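Local coordinates for De novo designed protein CA01 (Synthetic construct, PDB 5E6G), which is a computationally designed, all-helical synthetic protein that probably serves as a test of protein design and has no established biological function, at residues Arg31-Lys36 against Glu123-Leu128; Ala67-Arg72 against Gln85-Tyr90; Val78-Ala83 against Glu109-Leu114. All blocks are in the same frame, centred on the assembly; numbering follows the deposited sequence.

Contact 1 of 3, residues Arg31-Lys36 against Glu123-Leu128; sequences RQALEK and EFARQL
Leu34 and Ala125 mark the closest backbone approach of helical segments 31-36 and 123-128, their CA atoms 6.1 Å apart. The local axes come within 8.6 Å and run broadly in the same direction, with a signed crossing angle of -46°. Such spacing is possible because two alanines face each other: the CB of Ala33 and the CB of Ala125 both point across the gap and meet at 3.6 Å. Leu34 adds its branch point from beside this pair, CG lying 4.2 Å from the CB of Ala125, so one methyl group touches two residues of the other helix. These apolar contacts are buried, and Ala125 also packs on Ile37 of helix 24-50.

At the margin, Lys36 and Arg126 cross at about a right angle. The lysine's CG sits between its backbone N and carbonyl carbon (chi1 80°), and bends at chi2 and chi4 bring the amine back along its own helix. There NZ donates to the carbonyl O of Ala33 at 3.0 Å, approaching well off the line of the C=O bond, at 112°. The same NZ stands 2.9 Å above one face of the Arg126 guanidinium, displaced toward its rim, and 3.1 Å from NH2 of Arg126. Both atoms are donors, so this proximity is not a hydrogen bond and is probably unfavourable in charge. Gln40 accepts a hydrogen bond from NH1 of Arg126, and Glu122 offers weak, long ion pairs to both cations, which may partly offset the repulsion. The Ala33-Ala125 pair, flanked by Leu34 and with long polar chains beside it, gives a close helix-helix packing that joins the first and last helices of an all-helical fold.

Contact 2 of 3, residues Ala67-Arg72 against Gln85-Tyr90; sequences ALEAYR and QRAAAY
One face of the Tyr90 ring is covered by Glu69, whose CB lies 3.8 Å from the ring centroid and only 10° off the ring normal, the geometry of a CH-pi contact. Farther along the same side chain, CG of Glu69 reaches CG of Tyr90 at 3.5 Å. The carboxylate then lies flat over the CD2 side of the ring: the two planes differ by just 3°, and OE1 of Glu69 is 3.6 Å from CD2 of Tyr90. A bend at chi2 (65°) turns the carboxylate across the ring, allowing methylene groups and carboxylate to stack on it in succession. The glutamate thus approaches the ring through one face.

Beside the stack, CG of Glu69 also touches Ala87, 4.1 Å from its CA and 4.3 Å from its CB. Arg86 carries the opposite charge, but its NH2 remains 6.1 Å from OE2 of Glu69, too far for a salt bridge.

The contact joins helix 54-75 to helix 80-93, the next helix in the chain. Leu73 and Leu65 of the former extend the packing onto Ala87 and Tyr90 respectively, while Phe103 brings helix 97-115 against Ala87.

Contact 3 of 3, residues Val78-Ala83 against Glu109-Leu114; sequences VRIPEA and ELVKRL
Apolar contact between Ile80 and Leu114 joins segments 78-83 and 109-114 at the side-chain ends: the two reach toward each other tip to tip, CD1 of Ile80 meeting CD2 of Leu114 at 4.1 Å. The branches of the isoleucine divide the work. CG1, beside the backbone N (chi1 -67°), carries CD1 to the leucine, whereas CG2 turns to Val111 and approaches its CG2 at 4.3 Å.

Val111 is also the point of backbone approach, its CA lying 6.5 Å from that of Pro81. Both valine methyls are used against the proline: CG2 of Val111 is 4.2 Å from CA of Pro81, and CG1 of Val111 is 4.3 Å from the ring atom CG of Pro81.

The polar features near the helix start lie outside the pairing itself. Arg79 occupies the N-cap position, and its carbonyl O accepts the 2.9 Å bond from N of Ala83 in the first turn. A phosphate ion, probably from the crystallisation liquor, is held in a salt bridge by NE of Arg79.

Helix 24-50 extends the apolar patch, Ile30 touching both Ile80 and Leu114. With every crossing contact at 4.1 Å or more and made by carbon atoms, the pairing rests on hydrophobic and van der Waals packing, without polar directionality.

The three contacts have centres about 12 Å apart in every pairing and together involve all five helices. Contact 1 joins helices 24-50 and 121-130 near the two ends of the chain, and both others are nested within the loop it closes. Contacts 2 and 3 share helix 80-93, and their segments alternate in sequence. Direct packing connects the sites: Leu34 CD2 of contact 1 lies 3.8 Å from Ala67 CB of contact 2, while Phe124 CZ of contact 1 lies 3.7 Å from Ile80 CG2 of contact 3. Contact 1 thus brings together the first and last helices, while contacts 2 and 3 each join consecutive helices, giving one compact domain.

Contact 1 of 3, residues Arg31-Lys36 against Glu123-Leu128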
ATOM      1  N   ARG A  31      -9.972  -2.945   0.375  1.00 28.33           N
ATOM      2  CA  ARG A  31      -9.829  -2.978   1.829  1.00 29.17           C
ATOM      3  C   ARG A  31      -9.627  -4.408   2.321  1.00 35.40           C
ATOM      4  O   ARG A  31      -8.857  -4.653   3.250  1.00 35.82           O
ATOM      5  CB  ARG A  31     -11.052  -2.361   2.515  1.00 43.41           C
ATOM      6  CG  ARG A  31     -11.109  -0.840   2.450  1.00 42.04           C
ATOM      7  CD  ARG A  31     -12.105  -0.280   3.454  1.00 38.69           C
ATOM      8  NE  ARG A  31     -13.463  -0.776   3.235  1.00 53.97           N
ATOM      9  CZ  ARG A  31     -14.376  -0.176   2.476  1.00 53.70           C
ATOM     10  NH1 ARG A  31     -14.094   0.955   1.841  1.00 51.52           N
ATOM     11  NH2 ARG A  31     -15.582  -0.712   2.348  1.00 54.74           N
ATOM     12  N   GLN A  32     -10.330  -5.346   1.695  1.00 25.26           N
ATOM     13  CA  GLN A  32     -10.204  -6.756   2.040  1.00 35.19           C
ATOM     14  C   GLN A  32      -8.842  -7.297   1.622  1.00 33.20           C
ATOM     15  O   GLN A  32      -8.216  -8.062   2.355  1.00 33.91           O
ATOM     16  CB  GLN A  32     -11.321  -7.565   1.383  1.00 41.02           C
ATOM     17  CG  GLN A  32     -12.681  -7.362   2.028  1.00 45.87           C
ATOM     18  CD  GLN A  32     -13.817  -7.910   1.188  1.00 61.93           C
ATOM     19  OE1 GLN A  32     -13.607  -8.379   0.069  1.00 66.91           O
ATOM     20  NE2 GLN A  32     -15.031  -7.851   1.724  1.00 62.26           N
ATOM     21  N   ALA A  33      -8.387  -6.893   0.440  1.00 37.26           N
ATOM     22  CA  ALA A  33      -7.066  -7.277  -0.041  1.00 32.26           C
ATOM     23  C   ALA A  33      -5.987  -6.722   0.880  1.00 33.08           C
ATOM     24  O   ALA A  33      -4.998  -7.390   1.161  1.00 35.83           O
ATOM     25  CB  ALA A  33      -6.855  -6.788  -1.463  1.00 30.69           C
ATOM     26  N   LEU A  34      -6.186  -5.497   1.354  1.00 32.60           N
ATOM     27  CA  LEU A  34      -5.218  -4.860   2.239  1.00 34.71           C
ATOM     28  C   LEU A  34      -5.158  -5.549   3.601  1.00 34.12           C
ATOM     29  O   LEU A  34      -4.113  -5.549   4.254  1.00 38.14           O
ATOM     30  CB  LEU A  34      -5.556  -3.378   2.415  1.00 26.83           C
ATOM     31  CG  LEU A  34      -5.245  -2.488   1.209  1.00 24.99           C
ATOM     32  CD1 LEU A  34      -6.004  -1.175   1.307  1.00 22.87           C
ATOM     33  CD2 LEU A  34      -3.745  -2.236   1.095  1.00 20.66           C
ATOM     34  N   GLU A  35      -6.274  -6.132   4.027  1.00 36.63           N
ATOM     35  CA  GLU A  35      -6.322  -6.836   5.308  1.00 34.39           C
ATOM     36  C   GLU A  35      -5.366  -8.023   5.328  1.00 35.51           C
ATOM     37  O   GLU A  35      -4.586  -8.182   6.267  1.00 36.68           O
ATOM     38  CB  GLU A  35      -7.743  -7.316   5.614  1.00 40.49           C
ATOM     39  CG  GLU A  35      -8.566  -6.339   6.433  1.00 53.70           C
ATOM     40  CD  GLU A  35      -9.854  -6.955   6.946  1.00 71.99           C
ATOM     41  OE1 GLU A  35      -9.823  -7.591   8.021  1.00 81.17           O
ATOM     42  OE2 GLU A  35     -10.897  -6.804   6.274  1.00 55.21           O
ATOM     43  N   LYS A  36      -5.430  -8.855   4.293  1.00 30.14           N
ATOM     44  CA  LYS A  36      -4.579 -10.038   4.223  1.00 48.86           C
ATOM     45  C   LYS A  36      -3.129  -9.633   3.961  1.00 40.83           C
ATOM     46  O   LYS A  36      -2.205 -10.256   4.479  1.00 49.68           O
ATOM     47  CB  LYS A  36      -5.081 -11.004   3.141  1.00 43.01           C
ATOM     48  CG  LYS A  36      -4.686 -10.642   1.720  1.00 61.42           C
ATOM     49  CD  LYS A  36      -5.765 -11.036   0.724  1.00 65.57           C
ATOM     50  CE  LYS A  36      -5.310 -10.817  -0.712  1.00 68.89           C
ATOM     51  NZ  LYS A  36      -4.495  -9.579  -0.875  1.00 36.61           N
ATOM     52  N   GLU A 123      -5.241  -6.928  -7.193  1.00 34.21           N
ATOM     53  CA  GLU A 123      -4.058  -6.518  -7.946  1.00 37.59           C
ATOM     54  C   GLU A 123      -3.657  -5.091  -7.598  1.00 38.50           C
ATOM     55  O   GLU A 123      -2.481  -4.800  -7.378  1.00 34.14           O
ATOM     56  CB  GLU A 123      -4.309  -6.624  -9.450  1.00 39.61           C
ATOM     57  CG  GLU A 123      -4.379  -8.045  -9.982  1.00 54.50           C
ATOM     58  CD  GLU A 123      -4.662  -8.090 -11.472  1.00 61.36           C
ATOM     59  OE1 GLU A 123      -5.835  -7.911 -11.864  1.00 51.80           O
ATOM     60  OE2 GLU A 123      -3.710  -8.298 -12.254  1.00 56.65           O
ATOM     61  N   PHE A 124      -4.649  -4.206  -7.561  1.00 38.20           N
ATOM     62  CA  PHE A 124      -4.437  -2.813  -7.192  1.00 34.59           C
ATOM     63  C   PHE A 124      -3.758  -2.716  -5.832  1.00 29.32           C
ATOM     64  O   PHE A 124      -2.756  -2.021  -5.677  1.00 31.77           O
ATOM     65  CB  PHE A 124      -5.771  -2.058  -7.173  1.00 33.13           C
ATOM     66  CG  PHE A 124      -5.649  -0.614  -6.776  1.00 32.39           C
ATOM     67  CD1 PHE A 124      -5.655  -0.244  -5.442  1.00 28.10           C
ATOM     68  CD2 PHE A 124      -5.536   0.375  -7.739  1.00 31.53           C
ATOM     69  CE1 PHE A 124      -5.542   1.084  -5.076  1.00 29.77           C
ATOM     70  CE2 PHE A 124      -5.424   1.706  -7.378  1.00 18.72           C
ATOM     71  CZ  PHE A 124      -5.428   2.060  -6.046  1.00 24.36           C
ATOM     72  N   ALA A 125      -4.306  -3.425  -4.852  1.00 27.38           N
ATOM     73  CA  ALA A 125      -3.784  -3.383  -3.492  1.00 27.36           C
ATOM     74  C   ALA A 125      -2.345  -3.884  -3.425  1.00 34.79           C
ATOM     75  O   ALA A 125      -1.488  -3.245  -2.817  1.00 24.10           O
ATOM     76  CB  ALA A 125      -4.670  -4.201  -2.564  1.00 36.72           C
ATOM     77  N   ARG A 126      -2.081  -5.025  -4.053  1.00 33.37           N
ATOM     78  CA  ARG A 126      -0.759  -5.641  -3.990  1.00 26.14           C
ATOM     79  C   ARG A 126       0.306  -4.781  -4.660  1.00 25.01           C
ATOM     80  O   ARG A 126       1.340  -4.486  -4.064  1.00 29.88           O
ATOM     81  CB  ARG A 126      -0.786  -7.027  -4.634  1.00 29.27           C
ATOM     82  CG  ARG A 126      -1.617  -8.030  -3.862  1.00 44.47           C
ATOM     83  CD  ARG A 126      -1.245  -9.459  -4.197  1.00 49.37           C
ATOM     84  NE  ARG A 126      -1.906 -10.397  -3.294  1.00 60.60           N
ATOM     85  CZ  ARG A 126      -1.492 -10.666  -2.059  1.00 67.48           C
ATOM     86  NH1 ARG A 126      -0.412 -10.069  -1.568  1.00 66.86           N
ATOM     87  NH2 ARG A 126      -2.159 -11.533  -1.312  1.00 61.82           N
ATOM     88  N   GLN A 127       0.046  -4.373  -5.896  1.00 25.62           N
ATOM     89  CA  GLN A 127       1.010  -3.583  -6.652  1.00 25.40           C
ATOM     90  C   GLN A 127       1.235  -2.207  -6.030  1.00 33.32           C
ATOM     91  O   GLN A 127       2.331  -1.652  -6.113  1.00 20.37           O
ATOM     92  CB  GLN A 127       0.547  -3.439  -8.102  1.00 28.67           C
ATOM     93  CG  GLN A 127       0.619  -4.744  -8.879  1.00 31.13           C
ATOM     94  CD  GLN A 127       0.098  -4.619 -10.292  1.00 31.39           C
ATOM     95  OE1 GLN A 127       0.237  -3.575 -10.930  1.00 39.69           O
ATOM     96  NE2 GLN A 127      -0.514  -5.687 -10.791  1.00 36.36           N
ATOM     97  N   LEU A 128       0.197  -1.661  -5.405  1.00 25.09           N
ATOM     98  CA  LEU A 128       0.296  -0.358  -4.756  1.00 24.65           C
ATOM     99  C   LEU A 128       1.276  -0.413  -3.589  1.00 18.22           C
ATOM    100  O   LEU A 128       2.113   0.473  -3.423  1.00 20.79           O
ATOM    101  CB  LEU A 128      -1.083   0.104  -4.273  1.00 20.05           C
ATOM    102  CG  LEU A 128      -1.151   1.448  -3.545  1.00 16.93           C
ATOM    103  CD1 LEU A 128      -0.866   2.594  -4.503  1.00 23.16           C
ATOM    104  CD2 LEU A 128      -2.506   1.624  -2.876  1.00 28.06           C
TER

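Contact 2 of 3, residues Ala67-Arg72 against Gln85-Tyr90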
ATOM      1  N   ALA A  67       0.035   0.335   3.650  1.00 25.36           N
ATOM      2  CA  ALA A  67      -1.176  -0.468   3.522  1.00 22.91           C
ATOM      3  C   ALA A  67      -2.177  -0.120   4.616  1.00 24.85           C
ATOM      4  O   ALA A  67      -3.387  -0.118   4.390  1.00 20.95           O
ATOM      5  CB  ALA A  67      -0.837  -1.953   3.573  1.00 26.09           C
ATOM      6  N   LEU A  68      -1.656   0.169   5.803  1.00 24.44           N
ATOM      7  CA  LEU A  68      -2.488   0.481   6.955  1.00 26.80           C
ATOM      8  C   LEU A  68      -3.215   1.805   6.748  1.00 26.49           C
ATOM      9  O   LEU A  68      -4.430   1.885   6.910  1.00 20.81           O
ATOM     10  CB  LEU A  68      -1.635   0.532   8.225  1.00 29.89           C
ATOM     11  CG  LEU A  68      -2.360   0.818   9.542  1.00 27.34           C
ATOM     12  CD1 LEU A  68      -3.410  -0.242   9.835  1.00 27.30           C
ATOM     13  CD2 LEU A  68      -1.355   0.899  10.678  1.00 37.57           C
ATOM     14  N   GLU A  69      -2.466   2.838   6.381  1.00 21.65           N
ATOM     15  CA  GLU A  69      -3.048   4.149   6.131  1.00 25.36           C
ATOM     16  C   GLU A  69      -4.013   4.106   4.949  1.00 30.31           C
ATOM     17  O   GLU A  69      -5.081   4.717   4.989  1.00 18.69           O
ATOM     18  CB  GLU A  69      -1.947   5.181   5.877  1.00 26.14           C
ATOM     19  CG  GLU A  69      -2.454   6.590   5.597  1.00 29.10           C
ATOM     20  CD  GLU A  69      -3.169   7.213   6.786  1.00 39.33           C
ATOM     21  OE1 GLU A  69      -3.174   6.605   7.881  1.00 27.87           O
ATOM     22  OE2 GLU A  69      -3.725   8.318   6.622  1.00 32.10           O
ATOM     23  N   ALA A  70      -3.633   3.387   3.898  1.00 22.28           N
ATOM     24  CA  ALA A  70      -4.496   3.229   2.734  1.00 21.46           C
ATOM     25  C   ALA A  70      -5.812   2.589   3.150  1.00 23.51           C
ATOM     26  O   ALA A  70      -6.887   2.995   2.706  1.00 18.73           O
ATOM     27  CB  ALA A  70      -3.811   2.392   1.671  1.00 26.57           C
ATOM     28  N   TYR A  71      -5.714   1.588   4.016  1.00 22.70           N
ATOM     29  CA  TYR A  71      -6.885   0.882   4.511  1.00 21.05           C
ATOM     30  C   TYR A  71      -7.847   1.809   5.260  1.00 26.42           C
ATOM     31  O   TYR A  71      -9.047   1.817   4.976  1.00 21.27           O
ATOM     32  CB  TYR A  71      -6.455  -0.271   5.420  1.00 28.41           C
ATOM     33  CG  TYR A  71      -7.609  -0.951   6.119  1.00 26.01           C
ATOM     34  CD1 TYR A  71      -8.046  -0.507   7.361  1.00 24.23           C
ATOM     35  CD2 TYR A  71      -8.261  -2.028   5.541  1.00 26.41           C
ATOM     36  CE1 TYR A  71      -9.101  -1.115   8.011  1.00 39.95           C
ATOM     37  CE2 TYR A  71      -9.323  -2.649   6.184  1.00 35.96           C
ATOM     38  CZ  TYR A  71      -9.740  -2.189   7.419  1.00 38.60           C
ATOM     39  OH  TYR A  71     -10.797  -2.809   8.058  1.00 61.12           O
ATOM     40  N   ARG A  72      -7.328   2.579   6.214  1.00 23.55           N
ATOM     41  CA  ARG A  72      -8.186   3.400   7.064  1.00 32.94           C
ATOM     42  C   ARG A  72      -8.837   4.529   6.268  1.00 24.93           C
ATOM     43  O   ARG A  72      -9.959   4.941   6.569  1.00 26.32           O
ATOM     44  CB  ARG A  72      -7.401   3.966   8.258  1.00 26.82           C
ATOM     45  CG  ARG A  72      -6.402   5.086   7.953  1.00 41.81           C
ATOM     46  CD  ARG A  72      -6.468   6.211   8.991  1.00 33.31           C
ATOM     47  NE  ARG A  72      -7.224   7.370   8.506  1.00 39.86           N
ATOM     48  CZ  ARG A  72      -8.180   8.003   9.186  1.00 59.22           C
ATOM     49  NH1 ARG A  72      -8.530   7.610  10.405  1.00 51.59           N
ATOM     50  NH2 ARG A  72      -8.791   9.044   8.639  1.00 76.11           N
ATOM     51  N   GLN A  85      -3.248   9.730  -2.803  1.00 16.33           N
ATOM     52  CA  GLN A  85      -2.509  10.974  -2.605  1.00 18.23           C
ATOM     53  C   GLN A  85      -2.313  11.294  -1.125  1.00 16.48           C
ATOM     54  O   GLN A  85      -1.246  11.757  -0.722  1.00 18.77           O
ATOM     55  CB  GLN A  85      -3.226  12.135  -3.299  1.00 19.90           C
ATOM     56  CG  GLN A  85      -3.358  11.969  -4.806  1.00 21.17           C
ATOM     57  CD  GLN A  85      -2.016  11.923  -5.515  1.00 25.14           C
ATOM     58  OE1 GLN A  85      -1.060  12.586  -5.109  1.00 21.16           O
ATOM     59  NE2 GLN A  85      -1.937  11.131  -6.577  1.00 18.04           N
ATOM     60  N   ARG A  86      -3.339  11.048  -0.314  1.00 15.22           N
ATOM     61  CA  ARG A  86      -3.256  11.326   1.116  1.00 23.06           C
ATOM     62  C   ARG A  86      -2.341  10.322   1.820  1.00 22.29           C
ATOM     63  O   ARG A  86      -1.651  10.671   2.777  1.00 28.33           O
ATOM     64  CB  ARG A  86      -4.650  11.311   1.751  1.00 16.79           C
ATOM     65  CG  ARG A  86      -5.480  12.545   1.432  1.00 24.32           C
ATOM     66  CD  ARG A  86      -6.914  12.419   1.919  1.00 33.13           C
ATOM     67  NE  ARG A  86      -7.016  12.459   3.376  1.00 35.48           N
ATOM     68  CZ  ARG A  86      -8.153  12.315   4.051  1.00 39.11           C
ATOM     69  NH1 ARG A  86      -9.296  12.120   3.406  1.00 32.63           N
ATOM     70  NH2 ARG A  86      -8.149  12.363   5.376  1.00 46.32           N
ATOM     71  N   ALA A  87      -2.332   9.082   1.341  1.00 22.47           N
ATOM     72  CA  ALA A  87      -1.437   8.067   1.888  1.00 23.70           C
ATOM     73  C   ALA A  87       0.015   8.414   1.569  1.00 23.83           C
ATOM     74  O   ALA A  87       0.905   8.223   2.396  1.00 23.05           O
ATOM     75  CB  ALA A  87      -1.789   6.697   1.346  1.00 21.56           C
ATOM     76  N   ALA A  88       0.247   8.929   0.367  1.00 15.95           N
ATOM     77  CA  ALA A  88       1.584   9.349  -0.035  1.00 15.77           C
ATOM     78  C   ALA A  88       2.106  10.453   0.883  1.00 25.57           C
ATOM     79  O   ALA A  88       3.276  10.448   1.265  1.00 26.10           O
ATOM     80  CB  ALA A  88       1.583   9.819  -1.479  1.00 16.48           C
ATOM     81  N   ALA A  89       1.235  11.393   1.234  1.00 23.75           N
ATOM     82  CA  ALA A  89       1.604  12.481   2.132  1.00 22.25           C
ATOM     83  C   ALA A  89       1.904  11.947   3.532  1.00 19.31           C
ATOM     84  O   ALA A  89       2.863  12.370   4.176  1.00 32.27           O
ATOM     85  CB  ALA A  89       0.496  13.523   2.186  1.00 26.68           C
ATOM     86  N   TYR A  90       1.066  11.021   3.991  1.00 20.12           N
ATOM     87  CA  TYR A  90       1.269  10.339   5.268  1.00 30.21           C
ATOM     88  C   TYR A  90       2.658   9.720   5.337  1.00 30.91           C
ATOM     89  O   TYR A  90       3.381   9.897   6.315  1.00 31.25           O
ATOM     90  CB  TYR A  90       0.194   9.262   5.467  1.00 25.59           C
ATOM     91  CG  TYR A  90       0.519   8.214   6.516  1.00 44.23           C
ATOM     92  CD1 TYR A  90       1.304   7.108   6.209  1.00 29.26           C
ATOM     93  CD2 TYR A  90       0.016   8.317   7.804  1.00 42.83           C
ATOM     94  CE1 TYR A  90       1.595   6.149   7.161  1.00 32.27           C
ATOM     95  CE2 TYR A  90       0.300   7.360   8.760  1.00 50.90           C
ATOM     96  CZ  TYR A  90       1.091   6.282   8.434  1.00 44.02           C
ATOM     97  OH  TYR A  90       1.372   5.330   9.388  1.00 43.79           O
TER

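Contact 3 of 3, residues Val78-Ala83 against Glu109-Leu114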
ATOM      1  N   VAL A  78     -13.137   7.702   1.961  1.00 18.58           N
ATOM      2  CA  VAL A  78     -12.363   8.521   1.035  1.00 18.21           C
ATOM      3  C   VAL A  78     -12.262   7.829  -0.324  1.00 37.89           C
ATOM      4  O   VAL A  78     -12.000   6.626  -0.397  1.00 19.52           O
ATOM      5  CB  VAL A  78     -10.949   8.804   1.577  1.00 21.24           C
ATOM      6  CG1 VAL A  78     -10.163   9.673   0.604  1.00 21.80           C
ATOM      7  CG2 VAL A  78     -11.028   9.474   2.938  1.00 23.02           C
ATOM      8  N   ARG A  79     -12.472   8.592  -1.394  1.00 17.60           N
ATOM      9  CA  ARG A  79     -12.401   8.049  -2.747  1.00 14.15           C
ATOM     10  C   ARG A  79     -10.983   7.558  -3.046  1.00 16.13           C
ATOM     11  O   ARG A  79     -10.008   8.070  -2.498  1.00 19.70           O
ATOM     12  CB  ARG A  79     -12.841   9.097  -3.772  1.00 20.49           C
ATOM     13  CG  ARG A  79     -11.934  10.316  -3.864  1.00 20.47           C
ATOM     14  CD  ARG A  79     -12.677  11.509  -4.450  1.00 22.91           C
ATOM     15  NE  ARG A  79     -13.333  11.179  -5.712  1.00 20.31           N
ATOM     16  CZ  ARG A  79     -12.746  11.226  -6.905  1.00 35.33           C
ATOM     17  NH1 ARG A  79     -11.475  11.593  -7.019  1.00 19.80           N
ATOM     18  NH2 ARG A  79     -13.434  10.904  -7.991  1.00 28.61           N
ATOM     19  N   ILE A  80     -10.878   6.561  -3.916  1.00 20.49           N
ATOM     20  CA  ILE A  80      -9.613   5.861  -4.136  1.00 16.12           C
ATOM     21  C   ILE A  80      -8.496   6.766  -4.665  1.00 19.12           C
ATOM     22  O   ILE A  80      -7.365   6.682  -4.183  1.00 21.99           O
ATOM     23  CB  ILE A  80      -9.815   4.670  -5.098  1.00 23.55           C
ATOM     24  CG1 ILE A  80     -10.698   3.615  -4.427  1.00 21.93           C
ATOM     25  CG2 ILE A  80      -8.477   4.044  -5.485  1.00 30.41           C
ATOM     26  CD1 ILE A  80     -11.324   2.630  -5.386  1.00 34.37           C
ATOM     27  N   PRO A  81      -8.795   7.631  -5.652  1.00 17.68           N
ATOM     28  CA  PRO A  81      -7.738   8.526  -6.147  1.00 16.99           C
ATOM     29  C   PRO A  81      -7.183   9.442  -5.059  1.00 20.59           C
ATOM     30  O   PRO A  81      -5.978   9.690  -5.019  1.00 21.22           O
ATOM     31  CB  PRO A  81      -8.444   9.345  -7.235  1.00 15.05           C
ATOM     32  CG  PRO A  81      -9.612   8.515  -7.646  1.00 33.43           C
ATOM     33  CD  PRO A  81     -10.049   7.797  -6.408  1.00 18.40           C
ATOM     34  N   GLU A  82      -8.058   9.930  -4.185  1.00 12.05           N
ATOM     35  CA  GLU A  82      -7.646  10.821  -3.106  1.00 18.29           C
ATOM     36  C   GLU A  82      -6.895  10.049  -2.021  1.00 10.88           C
ATOM     37  O   GLU A  82      -5.941  10.562  -1.436  1.00 20.70           O
ATOM     38  CB  GLU A  82      -8.863  11.533  -2.505  1.00 16.28           C
ATOM     39  CG  GLU A  82      -8.512  12.605  -1.478  1.00 14.84           C
ATOM     40  CD  GLU A  82      -9.737  13.283  -0.889  1.00 16.73           C
ATOM     41  OE1 GLU A  82     -10.860  12.993  -1.351  1.00 18.51           O
ATOM     42  OE2 GLU A  82      -9.576  14.108   0.037  1.00 20.98           O
ATOM     43  N   ALA A  83      -7.328   8.818  -1.765  1.00 18.57           N
ATOM     44  CA  ALA A  83      -6.694   7.969  -0.757  1.00 19.00           C
ATOM     45  C   ALA A  83      -5.220   7.752  -1.078  1.00 24.63           C
ATOM     46  O   ALA A  83      -4.365   7.818  -0.193  1.00 19.26           O
ATOM     47  CB  ALA A  83      -7.417   6.634  -0.657  1.00 17.02           C
ATOM     48  N   GLU A 109      -0.842   5.568 -11.503  1.00 31.43           N
ATOM     49  CA  GLU A 109      -0.826   4.658 -12.639  1.00 28.90           C
ATOM     50  C   GLU A 109      -1.829   3.528 -12.426  1.00 28.34           C
ATOM     51  O   GLU A 109      -2.522   3.121 -13.356  1.00 25.89           O
ATOM     52  CB  GLU A 109       0.585   4.097 -12.844  1.00 34.01           C
ATOM     53  CG  GLU A 109       0.830   3.488 -14.217  1.00 64.44           C
ATOM     54  CD  GLU A 109       2.305   3.250 -14.502  1.00 78.48           C
ATOM     55  OE1 GLU A 109       3.157   3.946 -13.907  1.00 75.19           O
ATOM     56  OE2 GLU A 109       2.612   2.363 -15.325  1.00 76.23           O
ATOM     57  N   LEU A 110      -1.905   3.036 -11.192  1.00 26.17           N
ATOM     58  CA  LEU A 110      -2.813   1.944 -10.854  1.00 26.09           C
ATOM     59  C   LEU A 110      -4.276   2.377 -10.893  1.00 25.52           C
ATOM     60  O   LEU A 110      -5.147   1.587 -11.248  1.00 26.51           O
ATOM     61  CB  LEU A 110      -2.481   1.383  -9.469  1.00 32.39           C
ATOM     62  CG  LEU A 110      -1.231   0.509  -9.357  1.00 34.18           C
ATOM     63  CD1 LEU A 110      -0.943   0.186  -7.899  1.00 25.22           C
ATOM     64  CD2 LEU A 110      -1.382  -0.773 -10.163  1.00 41.18           C
ATOM     65  N   VAL A 111      -4.544   3.623 -10.509  1.00 28.45           N
ATOM     66  CA  VAL A 111      -5.896   4.171 -10.572  1.00 27.21           C
ATOM     67  C   VAL A 111      -6.397   4.137 -12.012  1.00 37.53           C
ATOM     68  O   VAL A 111      -7.515   3.695 -12.281  1.00 34.06           O
ATOM     69  CB  VAL A 111      -5.946   5.619 -10.027  1.00 28.15           C
ATOM     70  CG1 VAL A 111      -7.235   6.329 -10.452  1.00 25.38           C
ATOM     71  CG2 VAL A 111      -5.818   5.620  -8.511  1.00 19.33           C
ATOM     72  N   LYS A 112      -5.556   4.614 -12.926  1.00 35.18           N
ATOM     73  CA  LYS A 112      -5.839   4.565 -14.356  1.00 33.47           C
ATOM     74  C   LYS A 112      -6.207   3.160 -14.810  1.00 45.28           C
ATOM     75  O   LYS A 112      -7.225   2.955 -15.469  1.00 39.60           O
ATOM     76  CB  LYS A 112      -4.626   5.050 -15.148  1.00 44.01           C
ATOM     77  CG  LYS A 112      -4.479   6.559 -15.239  1.00 42.83           C
ATOM     78  CD  LYS A 112      -3.009   6.982 -15.317  1.00 54.40           C
ATOM     79  CE  LYS A 112      -2.190   6.113 -16.271  1.00 58.30           C
ATOM     80  NZ  LYS A 112      -0.778   6.577 -16.373  1.00 63.14           N
ATOM     81  N   ARG A 113      -5.370   2.194 -14.451  1.00 45.74           N
ATOM     82  CA  ARG A 113      -5.566   0.815 -14.877  1.00 45.49           C
ATOM     83  C   ARG A 113      -6.737   0.168 -14.148  1.00 44.35           C
ATOM     84  O   ARG A 113      -7.343  -0.781 -14.646  1.00 46.12           O
ATOM     85  CB  ARG A 113      -4.288   0.006 -14.651  1.00 34.72           C
ATOM     86  CG  ARG A 113      -3.247   0.222 -15.737  1.00 42.40           C
ATOM     87  CD  ARG A 113      -1.942  -0.491 -15.426  1.00 63.89           C
ATOM     88  NE  ARG A 113      -2.121  -1.930 -15.256  1.00 72.39           N
ATOM     89  CZ  ARG A 113      -2.300  -2.790 -16.254  1.00 65.64           C
ATOM     90  NH1 ARG A 113      -2.336  -2.364 -17.511  1.00 72.14           N
ATOM     91  NH2 ARG A 113      -2.451  -4.081 -15.997  1.00 65.25           N
ATOM     92  N   LEU A 114      -7.058   0.690 -12.970  1.00 45.18           N
ATOM     93  CA  LEU A 114      -8.163   0.165 -12.183  1.00 36.97           C
ATOM     94  C   LEU A 114      -9.507   0.546 -12.794  1.00 47.41           C
ATOM     95  O   LEU A 114     -10.400  -0.291 -12.925  1.00 48.50           O
ATOM     96  CB  LEU A 114      -8.083   0.680 -10.744  1.00 31.67           C
ATOM     97  CG  LEU A 114      -9.188   0.181  -9.812  1.00 41.24           C
ATOM     98  CD1 LEU A 114      -9.030  -1.307  -9.580  1.00 43.02           C
ATOM     99  CD2 LEU A 114      -9.180   0.942  -8.493  1.00 45.69           C
TER